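Local coordinates for protein phospholethanolamine N-methyltransferase 2 (Haemonchus contortus, PDB 4KRI) that probably methylates phosphoethanolamine derivatives such as phosphomonomethylethanolamine, with S-adenosylmethionine as methyl donor, on the route to phosphocholine in a parasitic nematode, at residues A[24-35]-A[61-72]. Residues are numbered along the deposited sequence; the frame is centred on the assembly and turned at random.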
# COMPACT_ATOMS: atom_id res chain seq x y z
N GLN A 24 5.24 -28.10 -4.78
CA GLN A 24 5.19 -29.56 -4.78
C GLN A 24 3.95 -30.09 -4.09
O GLN A 24 3.35 -31.06 -4.56
CB GLN A 24 6.43 -30.16 -4.11
CG GLN A 24 7.73 -29.92 -4.89
CD GLN A 24 8.95 -30.45 -4.15
OE1 GLN A 24 9.02 -30.38 -2.92
NE2 GLN A 24 9.90 -30.99 -4.89
N GLN A 25 3.57 -29.46 -2.98
CA GLN A 25 2.36 -29.86 -2.26
C GLN A 25 1.46 -28.66 -2.02
O GLN A 25 1.89 -27.67 -1.41
CB GLN A 25 2.72 -30.50 -0.91
CG GLN A 25 3.51 -31.80 -0.99
CD GLN A 25 2.68 -32.99 -1.44
OE1 GLN A 25 1.48 -33.09 -1.15
NE2 GLN A 25 3.33 -33.91 -2.14
N VAL A 26 0.22 -28.74 -2.48
CA VAL A 26 -0.73 -27.64 -2.31
C VAL A 26 -1.95 -28.14 -1.55
O VAL A 26 -2.41 -29.25 -1.79
CB VAL A 26 -1.16 -27.07 -3.67
CG1 VAL A 26 -2.31 -26.08 -3.51
CG2 VAL A 26 0.00 -26.38 -4.32
N GLY A 27 -2.42 -27.35 -0.58
CA GLY A 27 -3.66 -27.65 0.10
C GLY A 27 -4.67 -26.59 -0.31
O GLY A 27 -4.30 -25.43 -0.52
N ILE A 28 -5.93 -27.00 -0.44
CA ILE A 28 -7.01 -26.09 -0.78
C ILE A 28 -8.15 -26.26 0.22
O ILE A 28 -8.64 -27.36 0.43
CB ILE A 28 -7.54 -26.39 -2.20
CG1 ILE A 28 -6.42 -26.20 -3.23
CG2 ILE A 28 -8.73 -25.49 -2.53
CD1 ILE A 28 -6.77 -26.65 -4.63
N LEU A 29 -8.55 -25.16 0.85
CA LEU A 29 -9.71 -25.17 1.73
C LEU A 29 -10.75 -24.28 1.06
O LEU A 29 -10.57 -23.07 0.98
CB LEU A 29 -9.34 -24.62 3.11
CG LEU A 29 -10.49 -24.26 4.07
CD1 LEU A 29 -11.40 -25.45 4.31
CD2 LEU A 29 -9.92 -23.75 5.40
N CYS A 30 -11.82 -24.90 0.57
CA CYS A 30 -12.81 -24.18 -0.23
C CYS A 30 -14.09 -24.98 -0.19
O CYS A 30 -14.15 -26.09 -0.74
CB CYS A 30 -12.31 -24.04 -1.67
SG CYS A 30 -13.37 -23.05 -2.77
N PRO A 31 -15.13 -24.42 0.45
CA PRO A 31 -16.38 -25.17 0.61
C PRO A 31 -17.18 -25.31 -0.69
O PRO A 31 -18.03 -26.20 -0.78
CB PRO A 31 -17.16 -24.35 1.64
CG PRO A 31 -16.64 -22.96 1.47
CD PRO A 31 -15.18 -23.11 1.12
N GLN A 32 -16.92 -24.45 -1.67
CA GLN A 32 -17.66 -24.52 -2.94
C GLN A 32 -16.90 -25.35 -3.99
O GLN A 32 -15.83 -24.97 -4.45
CB GLN A 32 -17.96 -23.11 -3.47
CG GLN A 32 -18.57 -23.07 -4.87
CD GLN A 32 -19.87 -23.84 -5.01
OE1 GLN A 32 -19.99 -24.73 -5.86
NE2 GLN A 32 -20.86 -23.50 -4.18
N ASP A 33 -17.48 -26.49 -4.36
CA ASP A 33 -16.77 -27.49 -5.16
C ASP A 33 -16.30 -27.01 -6.53
O ASP A 33 -15.21 -27.36 -6.98
CB ASP A 33 -17.62 -28.76 -5.29
CG ASP A 33 -17.86 -29.43 -3.96
OD1 ASP A 33 -19.03 -29.78 -3.67
OD2 ASP A 33 -16.88 -29.60 -3.20
N ASP A 34 -17.11 -26.19 -7.20
CA ASP A 34 -16.74 -25.69 -8.51
C ASP A 34 -15.51 -24.77 -8.48
O ASP A 34 -14.61 -24.90 -9.31
CB ASP A 34 -17.93 -25.01 -9.18
CG ASP A 34 -19.10 -25.97 -9.39
OD1 ASP A 34 -18.87 -27.10 -9.89
OD2 ASP A 34 -20.24 -25.60 -9.04
N GLN A 35 -15.47 -23.84 -7.53
CA GLN A 35 -14.29 -22.99 -7.36
C GLN A 35 -13.06 -23.81 -6.98
O GLN A 35 -11.96 -23.57 -7.49
CB GLN A 35 -14.56 -21.89 -6.33
CG GLN A 35 -15.65 -20.90 -6.76
CD GLN A 35 -16.23 -20.10 -5.60
OE1 GLN A 35 -15.71 -20.14 -4.48
NE2 GLN A 35 -17.31 -19.37 -5.86
N LEU A 61 -3.74 -32.12 6.74
CA LEU A 61 -2.77 -31.51 5.84
C LEU A 61 -1.47 -31.16 6.55
O LEU A 61 -1.48 -30.67 7.68
CB LEU A 61 -3.37 -30.25 5.20
CG LEU A 61 -4.17 -30.40 3.90
CD1 LEU A 61 -5.14 -31.55 3.93
CD2 LEU A 61 -4.93 -29.12 3.61
N SER A 62 -0.34 -31.42 5.89
CA SER A 62 0.96 -31.08 6.45
C SER A 62 2.01 -30.94 5.34
O SER A 62 1.77 -31.37 4.21
CB SER A 62 1.43 -32.14 7.45
OG SER A 62 1.84 -33.32 6.80
N ASN A 63 3.15 -30.35 5.68
CA ASN A 63 4.26 -30.19 4.74
C ASN A 63 3.84 -29.49 3.44
O ASN A 63 4.33 -29.82 2.35
CB ASN A 63 4.90 -31.56 4.44
CG ASN A 63 6.34 -31.44 3.97
OD1 ASN A 63 7.13 -30.69 4.54
ND2 ASN A 63 6.68 -32.19 2.93
N LEU A 64 2.92 -28.54 3.54
CA LEU A 64 2.43 -27.85 2.35
C LEU A 64 3.37 -26.75 1.91
O LEU A 64 3.91 -26.01 2.74
CB LEU A 64 1.06 -27.22 2.59
CG LEU A 64 -0.10 -28.15 2.96
CD1 LEU A 64 -1.34 -27.30 3.10
CD2 LEU A 64 -0.31 -29.21 1.89
N ASP A 65 3.55 -26.62 0.60
CA ASP A 65 4.25 -25.45 0.07
C ASP A 65 3.32 -24.26 -0.10
O ASP A 65 3.76 -23.12 -0.09
CB ASP A 65 4.91 -25.82 -1.26
CG ASP A 65 5.89 -26.97 -1.11
OD1 ASP A 65 6.99 -26.74 -0.53
OD2 ASP A 65 5.56 -28.10 -1.53
N ALA A 66 2.03 -24.52 -0.27
CA ALA A 66 1.05 -23.45 -0.39
C ALA A 66 -0.27 -23.96 0.11
O ALA A 66 -0.62 -25.12 -0.10
CB ALA A 66 0.91 -22.98 -1.84
N LEU A 67 -0.99 -23.08 0.78
CA LEU A 67 -2.34 -23.35 1.23
C LEU A 67 -3.20 -22.23 0.68
O LEU A 67 -2.96 -21.05 0.96
CB LEU A 67 -2.37 -23.31 2.76
CG LEU A 67 -3.75 -23.45 3.39
CD1 LEU A 67 -4.40 -24.79 3.02
CD2 LEU A 67 -3.63 -23.32 4.89
N ILE A 68 -4.20 -22.60 -0.11
CA ILE A 68 -5.12 -21.62 -0.69
C ILE A 68 -6.45 -21.76 0.01
O ILE A 68 -7.05 -22.83 0.01
CB ILE A 68 -5.30 -21.89 -2.19
CG1 ILE A 68 -3.93 -21.88 -2.88
CG2 ILE A 68 -6.21 -20.85 -2.81
CD1 ILE A 68 -3.96 -22.40 -4.30
N VAL A 69 -6.92 -20.67 0.62
CA VAL A 69 -8.16 -20.71 1.39
C VAL A 69 -9.13 -19.75 0.74
O VAL A 69 -8.88 -18.55 0.69
CB VAL A 69 -7.92 -20.31 2.86
CG1 VAL A 69 -9.22 -20.36 3.66
CG2 VAL A 69 -6.89 -21.23 3.49
N ASN A 70 -10.23 -20.28 0.23
CA ASN A 70 -11.11 -19.49 -0.62
C ASN A 70 -12.55 -19.45 -0.11
O ASN A 70 -13.26 -20.46 -0.15
CB ASN A 70 -11.07 -20.05 -2.05
CG ASN A 70 -11.80 -19.17 -3.03
OD1 ASN A 70 -11.85 -17.95 -2.87
ND2 ASN A 70 -12.38 -19.78 -4.06
N GLN A 71 -12.96 -18.29 0.40
CA GLN A 71 -14.33 -18.08 0.89
C GLN A 71 -14.73 -19.09 1.96
O GLN A 71 -15.84 -19.61 1.95
CB GLN A 71 -15.34 -18.10 -0.26
CG GLN A 71 -15.13 -16.97 -1.27
CD GLN A 71 -15.71 -15.61 -0.82
OE1 GLN A 71 -15.45 -15.11 0.30
NE2 GLN A 71 -16.48 -14.99 -1.72
N ALA A 72 -13.83 -19.34 2.90
CA ALA A 72 -14.03 -20.39 3.89
C ALA A 72 -14.17 -19.86 5.31
O ALA A 72 -14.42 -20.63 6.24
CB ALA A 72 -12.88 -21.40 3.81
O HOH W 1 9.04 -27.73 -1.73
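The carboxylate of Asp65 and the amide of Asn70 are the flat groups that meet segment 24-35, one near each end of a parallel strand pair. Asp65 OD2 accepts the backbone N of Gln25 at 2.8 Å through its anti lone pair, the one turned away from OD1, while a water donates to both OD1 and Gln24 OE1. CG, anti to the carbonyl carbon (chi1 -59°), brings OD2 up beside the start of strand 25-29; in return Asp65 N donates to Gln25 O, a reciprocal pair of bonds where the chain turns a corner. At the far end Asn70 ND2 lies 3.7 Å from Cys30 SG. The Gln35 and Asn70 side chains cross at about a right angle, amide planes 46° apart; Gln35 OE1 comes to 3.4 Å from Asn70 ND2, but too poorly angled for a hydrogen bond. Asn70 OD1, the amide's acceptor, is hydrogen-bonded to Arg103 NH1.

Between these ends the backbones run 16° from parallel, joined by four nearly straight bonds: Gly27 N to Ala66 O, Ile68 N to Gly27 O, Leu29 N to Ile68 O and Asn70 N to Leu29 O. Gly27, lacking a side chain, lets leucine methyls rest on its backbone: Leu64 CD1 3.8 Å and Leu61 CD2 4.0 Å from Gly27 CA. On that face Leu29 lies alongside Val69, CD2 to CG1 3.9 Å, and its CG meets Ala72 CB at 3.7 Å. The other face carries Val26, Ile28, Ala66 and Ile68, with Val26 CG1 4.1 Å from Ile68 CD1.

Both ligands bind residues from 176 onward, so this is structural packing. Helices 5-18 and 33-40 cover the Ile68 face, consistent with a Rossmann-like alpha/beta arrangement, whose parallel strands run in the order 48-52, 25-29, 64-70, 98-105.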